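Local coordinates for ribose-phosphate pyrophosphokinase (PDB 7PN0), which catalyses the transfer of the diphosphate of ATP to ribose 5-phosphate, yielding phosphoribosyl diphosphate and AMP, at residues Asp142-Glu147 with Pro288-Ala293; Pro148-Tyr153 with Tyr243-His248; Leu173-Ala178 with Leu215-Glu220; Lys192-Asp197 with Leu227-Glu232. All coordinates share one frame; numbering follows the deposited sequence.

Interaction 1 of 4, residues Asp142-Glu147 with Pro288-Ala293; sequences DHLSAE and PLFAEA. With SO4 (sulfate ion), chain F.
Leu144 points from strand 142-144 into the side of helix 288-293 and meets Leu289, Phe290 and Ala293. The strand belongs to the parallel sheet of the N-terminal half of this phosphoribosyltransferase-like fold, and the helix comes from the C-terminal end of the chain, which returns to pack on that sheet. The tight part is Leu144 itself. Its CD1 sits almost exactly over the centre of the Phe290 ring, 3.9 Å from the centroid and only 3° off the normal, a CH-pi contact. CD1 is carried there by an extended side chain, anti about the CB-CG bond (chi2 -179°), while the other branch, CD2, rests 3.9 Å from Ala293 CB. Met126 of the adjacent strand 122-126 adds to the packing on Leu289 and Phe290.

The other side is looser and polar. Partly exposed Leu289 brings CD2 3.8 Å from Ser145 O, whereas the Ser145 side chain points away from the helix. Its OG takes the Glu147 N-H as a capping bond at the start of helix 147-157 and donates a hydrogen bond to a sulfate oxygen, O1. Ala146 N grips the same sulfate, 2.9 Å from its O2 and with an N-H...O angle of 164°.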
loop_
_atom_site.group_PDB
_atom_site.type_symbol
_atom_site.label_atom_id
_atom_site.label_comp_id
_atom_site.label_asym_id
_atom_site.label_seq_id
_atom_site.Cartn_x
_atom_site.Cartn_y
_atom_site.Cartn_z
ATOM N N ASP A 142 17.561 12.635 -5.152
ATOM C CA ASP A 142 18.896 13.269 -5.253
ATOM C C ASP A 142 18.644 14.759 -5.459
ATOM O O ASP A 142 18.038 15.141 -6.451
ATOM C CB ASP A 142 19.760 12.618 -6.327
ATOM C CG ASP A 142 20.202 11.213 -5.952
ATOM O OD1 ASP A 142 20.735 11.022 -4.823
ATOM O OD2 ASP A 142 19.929 10.308 -6.728
ATOM N N HIS A 143 19.059 15.544 -4.483
ATOM C CA HIS A 143 18.824 17.003 -4.427
ATOM C C HIS A 143 20.143 17.701 -4.782
ATOM O O HIS A 143 21.000 17.739 -3.910
ATOM C CB HIS A 143 18.292 17.364 -3.036
ATOM C CG HIS A 143 17.968 18.795 -2.829
ATOM N ND1 HIS A 143 17.742 19.294 -1.575
ATOM C CD2 HIS A 143 17.840 19.828 -3.694
ATOM C CE1 HIS A 143 17.504 20.591 -1.662
ATOM N NE2 HIS A 143 17.565 20.939 -2.948
ATOM N N LEU A 144 20.268 18.240 -5.996
ATOM C CA LEU A 144 21.511 18.925 -6.449
ATOM C C LEU A 144 21.511 20.357 -5.899
ATOM O O LEU A 144 20.443 20.995 -5.839
ATOM C CB LEU A 144 21.540 18.935 -7.979
ATOM C CG LEU A 144 21.554 17.586 -8.684
ATOM C CD1 LEU A 144 21.617 17.756 -10.188
ATOM C CD2 LEU A 144 22.677 16.693 -8.199
ATOM N N SER A 145 22.699 20.874 -5.594
ATOM C CA SER A 145 22.924 22.274 -5.188
ATOM C C SER A 145 23.420 23.102 -6.383
ATOM O O SER A 145 24.293 22.590 -7.141
ATOM C CB SER A 145 23.926 22.319 -4.092
ATOM O OG SER A 145 24.206 23.670 -3.748
ATOM N N ALA A 146 22.916 24.323 -6.509
ATOM C CA ALA A 146 23.405 25.359 -7.462
ATOM C C ALA A 146 24.529 26.180 -6.833
ATOM O O ALA A 146 25.084 27.023 -7.555
ATOM C CB ALA A 146 22.301 26.268 -7.899
ATOM N N GLU A 147 24.888 25.925 -5.574
ATOM C CA GLU A 147 25.925 26.734 -4.885
ATOM C C GLU A 147 27.186 26.868 -5.752
ATOM O O GLU A 147 27.665 27.976 -5.943
ATOM C CB GLU A 147 26.313 26.133 -3.535
ATOM C CG GLU A 147 25.377 26.492 -2.384
ATOM C CD GLU A 147 25.901 26.002 -1.036
ATOM O OE1 GLU A 147 27.130 25.839 -0.889
ATOM O OE2 GLU A 147 25.078 25.792 -0.138
ATOM N N PRO A 288 25.132 20.204 -17.750
ATOM C CA PRO A 288 26.253 19.313 -17.470
ATOM C C PRO A 288 26.206 18.672 -16.079
ATOM O O PRO A 288 26.558 17.536 -15.930
ATOM C CB PRO A 288 27.512 20.194 -17.590
ATOM C CG PRO A 288 27.029 21.363 -18.461
ATOM C CD PRO A 288 25.564 21.580 -18.067
ATOM N N LEU A 289 25.729 19.407 -15.090
ATOM C CA LEU A 289 25.612 18.858 -13.721
ATOM C C LEU A 289 24.482 17.835 -13.679
ATOM O O LEU A 289 24.670 16.761 -13.095
ATOM C CB LEU A 289 25.377 19.972 -12.713
ATOM C CG LEU A 289 25.303 19.497 -11.256
ATOM C CD1 LEU A 289 26.550 18.709 -10.851
ATOM C CD2 LEU A 289 25.064 20.659 -10.334
ATOM N N PHE A 290 23.334 18.107 -14.290
ATOM C CA PHE A 290 22.262 17.072 -14.292
ATOM C C PHE A 290 22.740 15.822 -15.040
ATOM O O PHE A 290 22.478 14.688 -14.608
ATOM C CB PHE A 290 20.981 17.630 -14.908
ATOM C CG PHE A 290 20.102 18.330 -13.912
ATOM C CD1 PHE A 290 20.278 19.668 -13.596
ATOM C CD2 PHE A 290 19.050 17.644 -13.328
ATOM C CE1 PHE A 290 19.443 20.305 -12.690
ATOM C CE2 PHE A 290 18.201 18.293 -12.457
ATOM C CZ PHE A 290 18.413 19.609 -12.116
ATOM N N ALA A 291 23.436 16.013 -16.166
ATOM C CA ALA A 291 23.970 14.869 -16.939
ATOM C C ALA A 291 24.933 14.037 -16.075
ATOM O O ALA A 291 24.804 12.808 -16.058
ATOM C CB ALA A 291 24.592 15.358 -18.203
ATOM N N GLU A 292 25.828 14.663 -15.334
ATOM C CA GLU A 292 26.780 13.961 -14.454
ATOM C C GLU A 292 25.992 13.215 -13.372
ATOM O O GLU A 292 26.362 12.084 -13.075
ATOM C CB GLU A 292 27.799 14.918 -13.839
ATOM C CG GLU A 292 28.961 14.207 -13.164
ATOM C CD GLU A 292 29.659 13.185 -14.048
ATOM O OE1 GLU A 292 29.808 13.465 -15.251
ATOM O OE2 GLU A 292 30.013 12.084 -13.540
ATOM N N ALA A 293 25.002 13.864 -12.741
ATOM C CA ALA A 293 24.179 13.202 -11.698
ATOM C C ALA A 293 23.486 11.966 -12.300
ATOM O O ALA A 293 23.536 10.864 -11.704
ATOM C CB ALA A 293 23.207 14.217 -11.135
HETATM S S SO4 F . 20.982 25.200 -2.978
HETATM O O1 SO4 F . 21.936 24.279 -2.413
HETATM O O2 SO4 F . 21.065 25.093 -4.420
HETATM O O3 SO4 F . 21.304 26.590 -2.576
HETATM O O4 SO4 F . 19.665 24.851 -2.566
#

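Interaction 2 of 4, residues Pro148-Tyr153 with Tyr243-His248; sequences PVIANY and YAAATH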
loop_
_atom_site.group_PDB
_atom_site.type_symbol
_atom_site.label_atom_id
_atom_site.label_comp_id
_atom_site.label_asym_id
_atom_site.label_seq_id
_atom_site.Cartn_x
_atom_site.Cartn_y
_atom_site.Cartn_z
ATOM N N PRO A 148 27.827 25.779 -6.248
ATOM C CA PRO A 148 29.078 25.933 -6.993
ATOM C C PRO A 148 28.887 26.741 -8.288
ATOM O O PRO A 148 29.750 27.555 -8.609
ATOM C CB PRO A 148 29.533 24.488 -7.256
ATOM C CG PRO A 148 28.834 23.693 -6.162
ATOM C CD PRO A 148 27.498 24.369 -6.022
ATOM N N VAL A 149 27.756 26.566 -8.994
ATOM C CA VAL A 149 27.587 27.216 -10.319
ATOM C C VAL A 149 27.346 28.710 -10.074
ATOM O O VAL A 149 27.868 29.552 -10.875
ATOM C CB VAL A 149 26.467 26.562 -11.153
ATOM C CG1 VAL A 149 26.080 27.427 -12.339
ATOM C CG2 VAL A 149 26.878 25.177 -11.665
ATOM N N ILE A 150 26.602 29.061 -9.023
ATOM C CA ILE A 150 26.250 30.491 -8.717
ATOM C C ILE A 150 27.508 31.217 -8.225
ATOM O O ILE A 150 27.756 32.379 -8.663
ATOM C CB ILE A 150 25.093 30.570 -7.704
ATOM C CG1 ILE A 150 23.787 30.113 -8.354
ATOM C CG2 ILE A 150 24.967 31.961 -7.076
ATOM C CD1 ILE A 150 22.587 30.170 -7.459
ATOM N N ALA A 151 28.276 30.592 -7.346
ATOM C CA ALA A 151 29.539 31.183 -6.844
ATOM C C ALA A 151 30.538 31.360 -8.023
ATOM O O ALA A 151 31.173 32.428 -8.135
ATOM C CB ALA A 151 30.072 30.329 -5.721
ATOM N N ASN A 152 30.644 30.401 -8.928
ATOM C CA ASN A 152 31.517 30.508 -10.131
ATOM C C ASN A 152 31.120 31.739 -10.955
ATOM O O ASN A 152 32.014 32.536 -11.379
ATOM C CB ASN A 152 31.481 29.240 -10.978
ATOM C CG ASN A 152 32.458 29.307 -12.142
ATOM O OD1 ASN A 152 33.652 29.189 -11.927
ATOM N ND2 ASN A 152 31.955 29.499 -13.354
ATOM N N TYR A 153 29.820 31.910 -11.199
ATOM C CA TYR A 153 29.276 33.043 -11.969
ATOM C C TYR A 153 29.820 34.334 -11.358
ATOM O O TYR A 153 30.453 35.148 -12.066
ATOM C CB TYR A 153 27.748 33.081 -11.945
ATOM C CG TYR A 153 27.189 34.442 -12.269
ATOM C CD1 TYR A 153 27.277 34.957 -13.556
ATOM C CD2 TYR A 153 26.606 35.230 -11.298
ATOM C CE1 TYR A 153 26.765 36.203 -13.863
ATOM C CE2 TYR A 153 26.126 36.496 -11.582
ATOM C CZ TYR A 153 26.211 36.995 -12.873
ATOM O OH TYR A 153 25.683 38.236 -13.146
ATOM N N TYR A 243 24.401 42.940 -8.114
ATOM C CA TYR A 243 24.301 41.754 -8.995
ATOM C C TYR A 243 23.446 40.728 -8.273
ATOM O O TYR A 243 23.662 40.568 -7.074
ATOM C CB TYR A 243 25.669 41.145 -9.277
ATOM C CG TYR A 243 26.476 41.966 -10.248
ATOM C CD1 TYR A 243 27.122 43.131 -9.850
ATOM C CD2 TYR A 243 26.596 41.569 -11.571
ATOM C CE1 TYR A 243 27.840 43.899 -10.764
ATOM C CE2 TYR A 243 27.353 42.297 -12.476
ATOM C CZ TYR A 243 27.963 43.470 -12.072
ATOM O OH TYR A 243 28.676 44.175 -12.993
ATOM N N ALA A 244 22.497 40.114 -8.963
ATOM C CA ALA A 244 21.556 39.153 -8.343
ATOM C C ALA A 244 21.705 37.825 -9.061
ATOM O O ALA A 244 21.935 37.837 -10.287
ATOM C CB ALA A 244 20.163 39.636 -8.456
ATOM N N ALA A 245 21.510 36.728 -8.335
ATOM C CA ALA A 245 21.466 35.395 -8.944
ATOM C C ALA A 245 20.439 34.548 -8.209
ATOM O O ALA A 245 20.120 34.841 -7.039
ATOM C CB ALA A 245 22.838 34.785 -8.937
ATOM N N ALA A 246 19.934 33.540 -8.892
ATOM C CA ALA A 246 19.005 32.551 -8.316
ATOM C C ALA A 246 19.227 31.245 -9.049
ATOM O O ALA A 246 19.783 31.289 -10.186
ATOM C CB ALA A 246 17.567 33.009 -8.443
ATOM N N THR A 247 18.742 30.145 -8.490
ATOM C CA THR A 247 18.709 28.875 -9.255
ATOM C C THR A 247 17.645 28.954 -10.349
ATOM O O THR A 247 17.971 28.737 -11.559
ATOM C CB THR A 247 18.517 27.651 -8.360
ATOM O OG1 THR A 247 19.593 27.613 -7.406
ATOM C CG2 THR A 247 18.491 26.424 -9.224
ATOM N N HIS A 248 16.409 29.235 -9.956
ATOM C CA HIS A 248 15.227 29.100 -10.830
ATOM C C HIS A 248 14.804 30.481 -11.320
ATOM O O HIS A 248 14.334 31.317 -10.488
ATOM C CB HIS A 248 14.099 28.387 -10.083
ATOM C CG HIS A 248 14.532 27.126 -9.407
ATOM N ND1 HIS A 248 14.975 26.030 -10.120
ATOM C CD2 HIS A 248 14.504 26.758 -8.105
ATOM C CE1 HIS A 248 15.257 25.052 -9.280
ATOM N NE2 HIS A 248 15.002 25.469 -8.032
#
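Helix 148-153 runs nearly antiparallel to strand 243-246, their directions 162° apart and their axes 9.3 Å from each other, with Ile150 and Ala245 at the closest CA pairing. Ile150 reaches the strand with two branches. CG2 lies 4.0 Å from Ala245 CB, a methyl small enough to leave the helix close to the sheet. Ile150 CD1, at the end of an extended chain (chi2 -179°), lies further along the strand and rests 3.9 Å from Ala246 C. The same methyl touches Thr247 OG1, the two side chains crossing at about a right angle where the chain turns a corner.

The helix makes the first crossing between the two halves of the molecule: it follows strand 141-144 of the N-terminal sheet and precedes strand 163-167 of the second sheet. Here it packs on a face of the mixed sheet of the second of two phosphoribosyltransferase-like halves, whose strand 213-218 supplies Val217 as a further partner of Ile150.

One turn further along the helix, Tyr153 extends toward the strand, its CG anti to the backbone N (chi1 159°). Ring atom CD2 lies 4.5 Å from Ala245 CB, and the hydroxyl reaches beyond. Tyr153 OH meets the edge of the Tyr243 ring, lying near the ring plane at 3.8 Å from Tyr243 CD2, with the two side chains again roughly perpendicular. That hydroxyl is hydrogen-bonded to Glu266 OE1. Thr247 OG1, at the other end of the contact, is hydrogen-bonded to Thr127 OG1.

Interaction 3 of 4, residues Leu173-Ala178 with Leu215-Glu220; sequences LKRASA and LIVDDE. With SO4 (sulfate ion), chain F.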
loop_
_atom_site.group_PDB
_atom_site.type_symbol
_atom_site.label_atom_id
_atom_site.label_comp_id
_atom_site.label_asym_id
_atom_site.label_seq_id
_atom_site.Cartn_x
_atom_site.Cartn_y
_atom_site.Cartn_z
ATOM N N LEU A 173 19.521 34.217 4.793
ATOM C CA LEU A 173 20.838 34.267 5.475
ATOM C C LEU A 173 21.646 32.982 5.227
ATOM O O LEU A 173 22.874 33.066 5.042
ATOM C CB LEU A 173 20.572 34.474 6.972
ATOM C CG LEU A 173 21.164 35.698 7.674
ATOM C CD1 LEU A 173 21.807 36.710 6.760
ATOM C CD2 LEU A 173 20.112 36.371 8.545
ATOM N N LYS A 174 21.011 31.815 5.251
ATOM C CA LYS A 174 21.746 30.526 5.150
ATOM C C LYS A 174 22.380 30.388 3.752
ATOM O O LYS A 174 23.605 30.041 3.651
ATOM C CB LYS A 174 20.793 29.367 5.439
ATOM C CG LYS A 174 21.469 28.008 5.533
ATOM C CD LYS A 174 20.503 26.824 5.517
ATOM C CE LYS A 174 19.310 26.989 6.445
ATOM N NZ LYS A 174 19.712 26.953 7.874
ATOM N N ARG A 175 21.586 30.632 2.707
ATOM C CA ARG A 175 22.040 30.521 1.294
ATOM C C ARG A 175 23.054 31.644 1.014
ATOM O O ARG A 175 24.117 31.378 0.396
ATOM C CB ARG A 175 20.851 30.505 0.333
ATOM C CG ARG A 175 21.276 30.392 -1.127
ATOM C CD ARG A 175 20.107 30.068 -2.063
ATOM N NE ARG A 175 19.592 28.716 -1.904
ATOM C CZ ARG A 175 18.450 28.358 -1.312
ATOM N NH1 ARG A 175 18.149 27.072 -1.257
ATOM N NH2 ARG A 175 17.630 29.241 -0.739
ATOM N N ALA A 176 22.796 32.852 1.505
ATOM C CA ALA A 176 23.720 33.994 1.351
ATOM C C ALA A 176 25.051 33.704 2.056
ATOM O O ALA A 176 26.124 33.996 1.475
ATOM C CB ALA A 176 23.069 35.270 1.836
ATOM N N SER A 177 25.027 33.154 3.273
ATOM C CA SER A 177 26.238 32.813 4.052
ATOM C C SER A 177 27.124 31.797 3.315
ATOM O O SER A 177 28.370 31.896 3.392
ATOM C CB SER A 177 25.844 32.280 5.389
ATOM O OG SER A 177 27.016 32.056 6.128
ATOM N N ALA A 178 26.511 30.792 2.696
ATOM C CA ALA A 178 27.206 29.749 1.907
ATOM C C ALA A 178 27.951 30.420 0.758
ATOM O O ALA A 178 29.098 30.053 0.534
ATOM C CB ALA A 178 26.230 28.722 1.364
ATOM N N LEU A 215 26.138 41.601 -3.691
ATOM C CA LEU A 215 25.671 40.364 -4.346
ATOM C C LEU A 215 24.423 39.868 -3.590
ATOM O O LEU A 215 24.503 39.735 -2.361
ATOM C CB LEU A 215 26.796 39.333 -4.297
ATOM C CG LEU A 215 28.164 39.802 -4.776
ATOM C CD1 LEU A 215 29.105 38.624 -4.840
ATOM C CD2 LEU A 215 28.058 40.491 -6.135
ATOM N N ILE A 216 23.328 39.586 -4.286
ATOM C CA ILE A 216 22.152 38.918 -3.637
ATOM C C ILE A 216 21.878 37.586 -4.325
ATOM O O ILE A 216 22.077 37.450 -5.568
ATOM C CB ILE A 216 20.931 39.830 -3.552
ATOM C CG1 ILE A 216 20.308 40.117 -4.919
ATOM C CG2 ILE A 216 21.305 41.103 -2.794
ATOM C CD1 ILE A 216 19.139 41.068 -4.898
ATOM N N VAL A 217 21.412 36.606 -3.551
ATOM C CA VAL A 217 21.178 35.252 -4.124
ATOM C C VAL A 217 19.854 34.770 -3.557
ATOM O O VAL A 217 19.570 35.048 -2.353
ATOM C CB VAL A 217 22.362 34.312 -3.858
ATOM C CG1 VAL A 217 22.654 34.144 -2.360
ATOM C CG2 VAL A 217 22.178 32.968 -4.545
ATOM N N ASP A 218 19.065 34.110 -4.391
ATOM C CA ASP A 218 17.807 33.493 -3.920
ATOM C C ASP A 218 17.663 32.094 -4.515
ATOM O O ASP A 218 18.406 31.754 -5.455
ATOM C CB ASP A 218 16.610 34.386 -4.233
ATOM C CG ASP A 218 15.482 34.247 -3.209
ATOM O OD1 ASP A 218 15.706 33.585 -2.162
ATOM O OD2 ASP A 218 14.399 34.813 -3.449
ATOM N N ASP A 219 16.711 31.311 -4.014
ATOM C CA ASP A 219 16.413 30.004 -4.658
ATOM C C ASP A 219 15.769 30.285 -6.020
ATOM O O ASP A 219 16.041 29.560 -7.014
ATOM C CB ASP A 219 15.546 29.113 -3.754
ATOM C CG ASP A 219 14.197 29.699 -3.377
ATOM O OD1 ASP A 219 14.169 30.886 -2.996
ATOM O OD2 ASP A 219 13.156 28.971 -3.464
ATOM N N GLU A 220 14.881 31.268 -6.090
ATOM C CA GLU A 220 14.141 31.506 -7.334
ATOM C C GLU A 220 13.833 32.994 -7.468
ATOM O O GLU A 220 13.880 33.691 -6.504
ATOM C CB GLU A 220 12.837 30.715 -7.403
ATOM C CG GLU A 220 11.860 30.994 -6.286
ATOM C CD GLU A 220 10.505 30.391 -6.564
ATOM O OE1 GLU A 220 9.532 31.181 -6.706
ATOM O OE2 GLU A 220 10.411 29.129 -6.638
HETATM S S SO4 F . 20.982 25.200 -2.978
HETATM O O1 SO4 F . 21.936 24.279 -2.413
HETATM O O2 SO4 F . 21.065 25.093 -4.420
HETATM O O3 SO4 F . 21.304 26.590 -2.576
HETATM O O4 SO4 F . 19.665 24.851 -2.566
HETATM O O HOH W 1 17.709 31.962 -0.220
#
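Arg175 lays one face of its guanidinium against Asp219 CB, which lies 3.6 Å from the plane, offset toward the rim, with NH2 the nearest atom. The side chain leaves the helix with CG anti to the backbone N (chi1 180°) and runs past the backbone of Asp218, CD lying 4.0 Å from Asp218 C. Its edge is turned to a sulfate: NE is 2.8 Å from O3 and NH1 3.0 Å from O4, both bonds nearly straight, and together they hold the group's rotation. A water accepts a hydrogen bond from NH2 at 2.8 Å and lies near Asp218 OD1.

Strand 215-218 with the acidic pair Asp218-Asp219 begins the PRPP-binding signature of type I phosphoribosyltransferases. The charges of Arg175 and Asp219 are near each other, but OD1 lies well out of the guanidinium plane and no N-H of Arg175 points at it; OD2 is hydrogen-bonded to His129 of the ADP pocket. A leucine in place of Arg175 would probably leave the sulfate without two of its donors and the acidic pair without this nearby positive charge.

Deeper in, Val217 points at the helix, its CG1 3.9 Å from Ala176 CA, where the axes approach to 8.1 Å.

Interaction 4 of 4, residues Lys192-Asp197 with Leu227-Glu232; sequences KERVSD and LVEAVE. With SO4 (sulfate ion), chain D.
Lys192 NZ is hydrogen-bonded to Glu229 OE1 at 2.6 Å, a salt bridge in which NZ meets OE1 from above the carboxylate plane, 38° out of it. Lys192 lies on a strand that forms a beta hairpin with strand 200-206 at the border of the mixed sheet, and Glu229 on helix 225-236, which packs on strands 213-218 and 241-246 of the same sheet. The lysine chain bends at its second torsion (chi2 98°) and crosses the glutamate at about a right angle.

The other carboxylate oxygen, OE2, pairs with Arg194, so Glu229 ties together a three-residue salt-bridge network. Arg194 NE lies 3.2 Å from Glu229 OE2, a weak bond, the guanidinium and carboxylate being strongly tilted against each other. The arginine also rests on carbon, with NH2 3.3 Å from Glu229 CG. An alanine at Glu229 would probably leave Lys192 and Arg194 without their shared negative charge and their tips less restrained.

At the N-terminal end of the helix, Leu227 N donates to a second sulfate, which Ser222 N, Ala224 N and Ser226 N also hold, probably where the 5-phosphate group of ribose 5-phosphate sits. One residue on, Val228 CG1 meets the edge of the Arg194 guanidinium, 3.6 Å from NH2.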
loop_
_atom_site.group_PDB
_atom_site.type_symbol
_atom_site.label_atom_id
_atom_site.label_comp_id
_atom_site.label_asym_id
_atom_site.label_seq_id
_atom_site.Cartn_x
_atom_site.Cartn_y
_atom_site.Cartn_z
ATOM N N LYS A 192 14.575 45.887 5.490
ATOM C CA LYS A 192 13.797 46.893 4.730
ATOM C C LYS A 192 12.295 46.600 4.847
ATOM O O LYS A 192 11.940 45.496 5.310
ATOM C CB LYS A 192 14.272 46.925 3.278
ATOM C CG LYS A 192 14.639 45.575 2.677
ATOM C CD LYS A 192 13.532 44.966 1.850
ATOM C CE LYS A 192 13.623 43.459 1.811
ATOM N NZ LYS A 192 12.632 42.881 0.885
ATOM N N GLU A 193 11.466 47.589 4.489
ATOM C CA GLU A 193 9.976 47.549 4.562
ATOM C C GLU A 193 9.407 48.193 3.297
ATOM O O GLU A 193 9.803 49.346 3.000
ATOM C CB GLU A 193 9.424 48.342 5.756
ATOM C CG GLU A 193 9.912 47.874 7.119
ATOM C CD GLU A 193 9.100 46.789 7.818
ATOM O OE1 GLU A 193 7.998 46.456 7.331
ATOM O OE2 GLU A 193 9.573 46.288 8.871
ATOM N N ARG A 194 8.511 47.502 2.583
ATOM C CA ARG A 194 7.692 48.150 1.525
ATOM C C ARG A 194 6.585 48.920 2.256
ATOM O O ARG A 194 5.712 48.251 2.852
ATOM C CB ARG A 194 7.159 47.151 0.489
ATOM C CG ARG A 194 6.556 47.824 -0.738
ATOM C CD ARG A 194 6.398 46.935 -1.961
ATOM N NE ARG A 194 7.613 46.697 -2.751
ATOM C CZ ARG A 194 8.253 47.610 -3.497
ATOM N NH1 ARG A 194 7.829 48.865 -3.544
ATOM N NH2 ARG A 194 9.326 47.266 -4.193
ATOM N N VAL A 195 6.671 50.259 2.250
ATOM C CA VAL A 195 5.764 51.196 2.983
ATOM C C VAL A 195 4.607 51.578 2.052
ATOM O O VAL A 195 3.451 51.256 2.378
ATOM C CB VAL A 195 6.512 52.455 3.472
ATOM C CG1 VAL A 195 5.619 53.359 4.315
ATOM C CG2 VAL A 195 7.781 52.107 4.234
ATOM N N SER A 196 4.922 52.241 0.936
ATOM C CA SER A 196 3.939 52.838 -0.007
ATOM C C SER A 196 4.195 52.340 -1.437
ATOM O O SER A 196 4.110 53.169 -2.357
ATOM C CB SER A 196 3.953 54.357 0.081
ATOM O OG SER A 196 5.202 54.896 -0.334
ATOM N N ASP A 197 4.510 51.045 -1.594
ATOM C CA ASP A 197 4.462 50.258 -2.864
ATOM C C ASP A 197 4.940 51.089 -4.072
ATOM O O ASP A 197 4.236 51.111 -5.104
ATOM C CB ASP A 197 3.067 49.648 -3.055
ATOM C CG ASP A 197 2.792 48.476 -2.121
ATOM O OD1 ASP A 197 2.471 48.716 -0.935
ATOM O OD2 ASP A 197 2.921 47.328 -2.581
ATOM N N LEU A 227 13.598 40.703 -5.294
ATOM C CA LEU A 227 14.857 41.192 -5.928
ATOM C C LEU A 227 14.838 42.735 -5.997
ATOM O O LEU A 227 15.784 43.367 -5.496
ATOM C CB LEU A 227 14.992 40.521 -7.302
ATOM C CG LEU A 227 16.269 40.809 -8.098
ATOM C CD1 LEU A 227 16.440 39.784 -9.205
ATOM C CD2 LEU A 227 16.230 42.195 -8.725
ATOM N N VAL A 228 13.772 43.303 -6.530
ATOM C CA VAL A 228 13.537 44.769 -6.716
ATOM C C VAL A 228 13.670 45.502 -5.377
ATOM O O VAL A 228 14.421 46.519 -5.323
ATOM C CB VAL A 228 12.157 45.000 -7.376
ATOM C CG1 VAL A 228 11.475 46.294 -6.935
ATOM C CG2 VAL A 228 12.282 44.949 -8.890
ATOM N N GLU A 229 12.994 45.015 -4.331
ATOM C CA GLU A 229 12.984 45.656 -2.993
ATOM C C GLU A 229 14.408 45.684 -2.454
ATOM O O GLU A 229 14.825 46.704 -1.897
ATOM C CB GLU A 229 12.148 44.861 -1.983
ATOM C CG GLU A 229 10.656 45.062 -2.061
ATOM C CD GLU A 229 9.904 44.518 -0.847
ATOM O OE1 GLU A 229 10.541 44.332 0.208
ATOM O OE2 GLU A 229 8.695 44.262 -0.957
ATOM N N ALA A 230 15.121 44.556 -2.546
ATOM C CA ALA A 230 16.483 44.439 -1.994
ATOM C C ALA A 230 17.393 45.429 -2.734
ATOM O O ALA A 230 18.192 46.121 -2.073
ATOM C CB ALA A 230 16.961 43.023 -2.109
ATOM N N VAL A 231 17.303 45.461 -4.058
ATOM C CA VAL A 231 18.189 46.334 -4.887
ATOM C C VAL A 231 17.900 47.791 -4.512
ATOM O O VAL A 231 18.881 48.550 -4.338
ATOM C CB VAL A 231 18.006 46.088 -6.394
ATOM C CG1 VAL A 231 18.791 47.108 -7.217
ATOM C CG2 VAL A 231 18.423 44.678 -6.772
ATOM N N GLU A 232 16.620 48.175 -4.430
ATOM C CA GLU A 232 16.232 49.578 -4.095
ATOM C C GLU A 232 16.779 49.919 -2.707
ATOM O O GLU A 232 17.409 50.982 -2.565
ATOM C CB GLU A 232 14.714 49.772 -4.135
ATOM C CG GLU A 232 14.125 49.914 -5.528
ATOM C CD GLU A 232 12.688 50.421 -5.501
ATOM O OE1 GLU A 232 12.176 50.741 -4.400
ATOM O OE2 GLU A 232 12.079 50.492 -6.568
HETATM S S SO4 D . 11.338 37.183 -6.223
HETATM O O1 SO4 D . 12.433 38.140 -6.401
HETATM O O2 SO4 D . 11.864 35.988 -5.610
HETATM O O3 SO4 D . 10.348 37.772 -5.336
HETATM O O4 SO4 D . 10.762 36.817 -7.496
#

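Overall arrangement
The second sheet joins interactions 2, 3 and 4. Neighbouring strands 213-218 and 241-246 pair through Ala245 N and Ile216 O, probably hydrogen-bonded at 2.9 Å, with the helices of interactions 2 and 3 packed against them. Ile216 CD1 then reaches Ala230 CB of interaction 4 at 4.0 Å. Interaction 1 belongs to the N-terminal sheet; it meets interaction 2 at Ala146 and Thr247 and shares a sulfate with interaction 3. Interactions 1 and 4 are remote, about 33 Å between centres and on opposite sides of the chain's centre. Of interactions 2, 3 and 4, interaction 3 comes closest to ADP, the Asp219 side chain being about 7 Å from a bound molecule, against about 11 Å for Lys192.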